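PDB 6BJ5: serine proteinase inhibitor 1 from Myxoma virus, which inhibits serine endopeptidases as a poxviral member of the serpin family and is important for the virulence of the virus. Local coordinates for residues P249-E254 against S297-D302. Numbering follows the deposited sequence.
Sequences PKFSVE and SKIEAD
Lys-250 reaches across to Asp-302 with carbon rather than charge: its chain bends at chi3 (69°) and brings CE to 3.6 Å from Asp-302 CB, while NZ stays 5.3 Å from Asp-302 OD2 and has a long, weak ion pair with Glu-303. Phe-251 comes next and is gripped by two backbone bonds to Ala-301, N to O at 2.9 Å and O to N at 2.8 Å. Its CG stands between the backbone N and the carbonyl carbon (chi1 61°), and Ala-301 CB sits over one ring face in a CH-pi contact, offset toward the rim at CE2 and CZ and 3.7 Å from the centroid. CE1 meets Ile-299 CG2 at 4.0 Å, and Phe-18 of the second chain, probably the C-terminal fragment of the cleaved inhibitor, meets the ring at about 30° between planes. On the other face of the sheet Ser-252, paired with Glu-300 without hydrogen bonds, sets OG 3.6 Å from the aliphatic CG of that residue. Val-253 repeats the two-bond pairing with Ile-299, both N-to-O distances 2.9 Å, and its side chain joins that of Ile-299 against Val-34 of the same chain. Glu-254 lies beside Lys-298, the side chains crossing obliquely; Glu-254 CG rests on Ser-297 O and Lys-298 CG on Val-253 O, and the charged ends do not meet. Strand 293-302 lies between 243-258 and 305-314, the latter consistent with the inserted reactive-centre loop of a cleaved serpin. Phe-251, Val-253, Ile-299 and Ala-301 form an apolar surface that also receives the other chain; Ser-252, Glu-254, Lys-298 and Glu-300 form a polar one. Four N-H...O bonds, CA-H...O contacts between them and the Ala-301 methyl on the ring carry the pairing, opposite charges probably adding only weak, longer-range attraction.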
loop_
_atom_site.group_PDB
_atom_site.type_symbol
_atom_site.label_atom_id
_atom_site.label_comp_id
_atom_site.label_asym_id
_atom_site.label_seq_id
_atom_site.Cartn_x
_atom_site.Cartn_y
_atom_site.Cartn_z
ATOM N N PRO A 249 17.112 -10.379 1.973
ATOM C CA PRO A 249 16.334 -11.601 1.785
ATOM C C PRO A 249 15.347 -11.491 0.642
ATOM O O PRO A 249 14.790 -10.428 0.379
ATOM C CB PRO A 249 15.541 -11.749 3.094
ATOM C CG PRO A 249 15.964 -10.593 3.979
ATOM C CD PRO A 249 16.579 -9.569 3.080
ATOM N N LYS A 250 15.125 -12.615 -0.028
ATOM C CA LYS A 250 13.863 -12.801 -0.714
ATOM C C LYS A 250 12.737 -12.718 0.309
ATOM O O LYS A 250 12.891 -13.130 1.468
ATOM C CB LYS A 250 13.805 -14.169 -1.401
ATOM C CG LYS A 250 14.782 -14.332 -2.498
ATOM C CD LYS A 250 14.792 -15.759 -2.994
ATOM C CE LYS A 250 13.511 -16.061 -3.698
ATOM N NZ LYS A 250 13.612 -17.327 -4.448
ATOM N N PHE A 251 11.597 -12.163 -0.111
ATOM C CA PHE A 251 10.450 -12.180 0.784
ATOM C C PHE A 251 9.145 -12.150 0.006
ATOM O O PHE A 251 9.049 -11.604 -1.103
ATOM C CB PHE A 251 10.502 -11.040 1.805
ATOM C CG PHE A 251 10.493 -9.663 1.212
ATOM C CD1 PHE A 251 9.292 -9.024 0.915
ATOM C CD2 PHE A 251 11.686 -8.987 0.983
ATOM C CE1 PHE A 251 9.285 -7.723 0.385
ATOM C CE2 PHE A 251 11.685 -7.699 0.454
ATOM C CZ PHE A 251 10.469 -7.070 0.151
ATOM N N SER A 252 8.136 -12.745 0.632
ATOM C CA SER A 252 6.775 -12.820 0.116
ATOM C C SER A 252 5.863 -12.592 1.311
ATOM O O SER A 252 5.940 -13.341 2.287
ATOM C CB SER A 252 6.515 -14.186 -0.540
ATOM O OG SER A 252 5.209 -14.284 -1.077
ATOM N N VAL A 253 5.047 -11.541 1.273
ATOM C CA VAL A 253 4.216 -11.158 2.412
ATOM C C VAL A 253 2.827 -10.777 1.919
ATOM O O VAL A 253 2.677 -10.085 0.902
ATOM C CB VAL A 253 4.843 -10.000 3.218
ATOM C CG1 VAL A 253 3.915 -9.554 4.330
ATOM C CG2 VAL A 253 6.153 -10.444 3.805
ATOM N N GLU A 254 1.812 -11.250 2.637
ATOM C CA GLU A 254 0.436 -10.849 2.411
ATOM C C GLU A 254 -0.141 -10.351 3.726
ATOM O O GLU A 254 0.048 -10.972 4.779
ATOM C CB GLU A 254 -0.426 -12.001 1.866
ATOM C CG GLU A 254 -1.858 -11.568 1.505
ATOM C CD GLU A 254 -2.724 -12.698 0.964
ATOM O OE1 GLU A 254 -2.678 -12.943 -0.260
ATOM O OE2 GLU A 254 -3.460 -13.332 1.755
ATOM N N SER A 297 -2.983 -6.588 0.725
ATOM C CA SER A 297 -1.811 -6.320 -0.088
ATOM C C SER A 297 -0.921 -7.553 -0.099
ATOM O O SER A 297 -0.951 -8.379 0.816
ATOM C CB SER A 297 -1.015 -5.108 0.434
ATOM O OG SER A 297 -1.816 -3.938 0.491
ATOM N N LYS A 298 -0.158 -7.696 -1.170
ATOM C CA LYS A 298 0.815 -8.765 -1.249
ATOM C C LYS A 298 2.014 -8.187 -1.979
ATOM O O LYS A 298 1.839 -7.445 -2.957
ATOM C CB LYS A 298 0.235 -9.999 -1.960
ATOM C CG LYS A 298 1.118 -11.254 -1.860
ATOM C CD LYS A 298 0.585 -12.348 -2.754
ATOM C CE LYS A 298 1.500 -13.557 -2.815
ATOM N NZ LYS A 298 1.047 -14.482 -3.910
ATOM N N ILE A 299 3.215 -8.452 -1.455
ATOM C CA ILE A 299 4.462 -8.013 -2.078
ATOM C C ILE A 299 5.385 -9.220 -2.146
ATOM O O ILE A 299 5.458 -10.015 -1.198
ATOM C CB ILE A 299 5.130 -6.830 -1.325
ATOM C CG1 ILE A 299 4.173 -5.629 -1.282
ATOM C CG2 ILE A 299 6.394 -6.346 -2.046
ATOM C CD1 ILE A 299 4.621 -4.474 -0.450
ATOM N N GLU A 300 6.063 -9.374 -3.285
ATOM C CA GLU A 300 7.029 -10.451 -3.495
ATOM C C GLU A 300 8.309 -9.893 -4.098
ATOM O O GLU A 300 8.300 -9.374 -5.217
ATOM C CB GLU A 300 6.455 -11.532 -4.401
ATOM C CG GLU A 300 6.854 -12.895 -3.940
ATOM C CD GLU A 300 6.604 -13.942 -4.976
ATOM O OE1 GLU A 300 7.157 -15.052 -4.825
ATOM O OE2 GLU A 300 5.907 -13.629 -5.967
ATOM N N ALA A 301 9.409 -10.014 -3.374
ATOM C CA ALA A 301 10.705 -9.575 -3.863
ATOM C C ALA A 301 11.641 -10.768 -3.929
ATOM O O ALA A 301 11.712 -11.545 -2.973
ATOM C CB ALA A 301 11.286 -8.497 -2.948
ATOM N N ASP A 302 12.336 -10.921 -5.059
ATOM C CA ASP A 302 13.299 -12.005 -5.284
ATOM C C ASP A 302 14.401 -11.500 -6.218
ATOM O O ASP A 302 14.494 -10.304 -6.500
ATOM C CB ASP A 302 12.596 -13.254 -5.820
ATOM C CG ASP A 302 11.898 -13.008 -7.134
ATOM O OD1 ASP A 302 12.164 -11.978 -7.799
ATOM O OD2 ASP A 302 11.083 -13.867 -7.515
#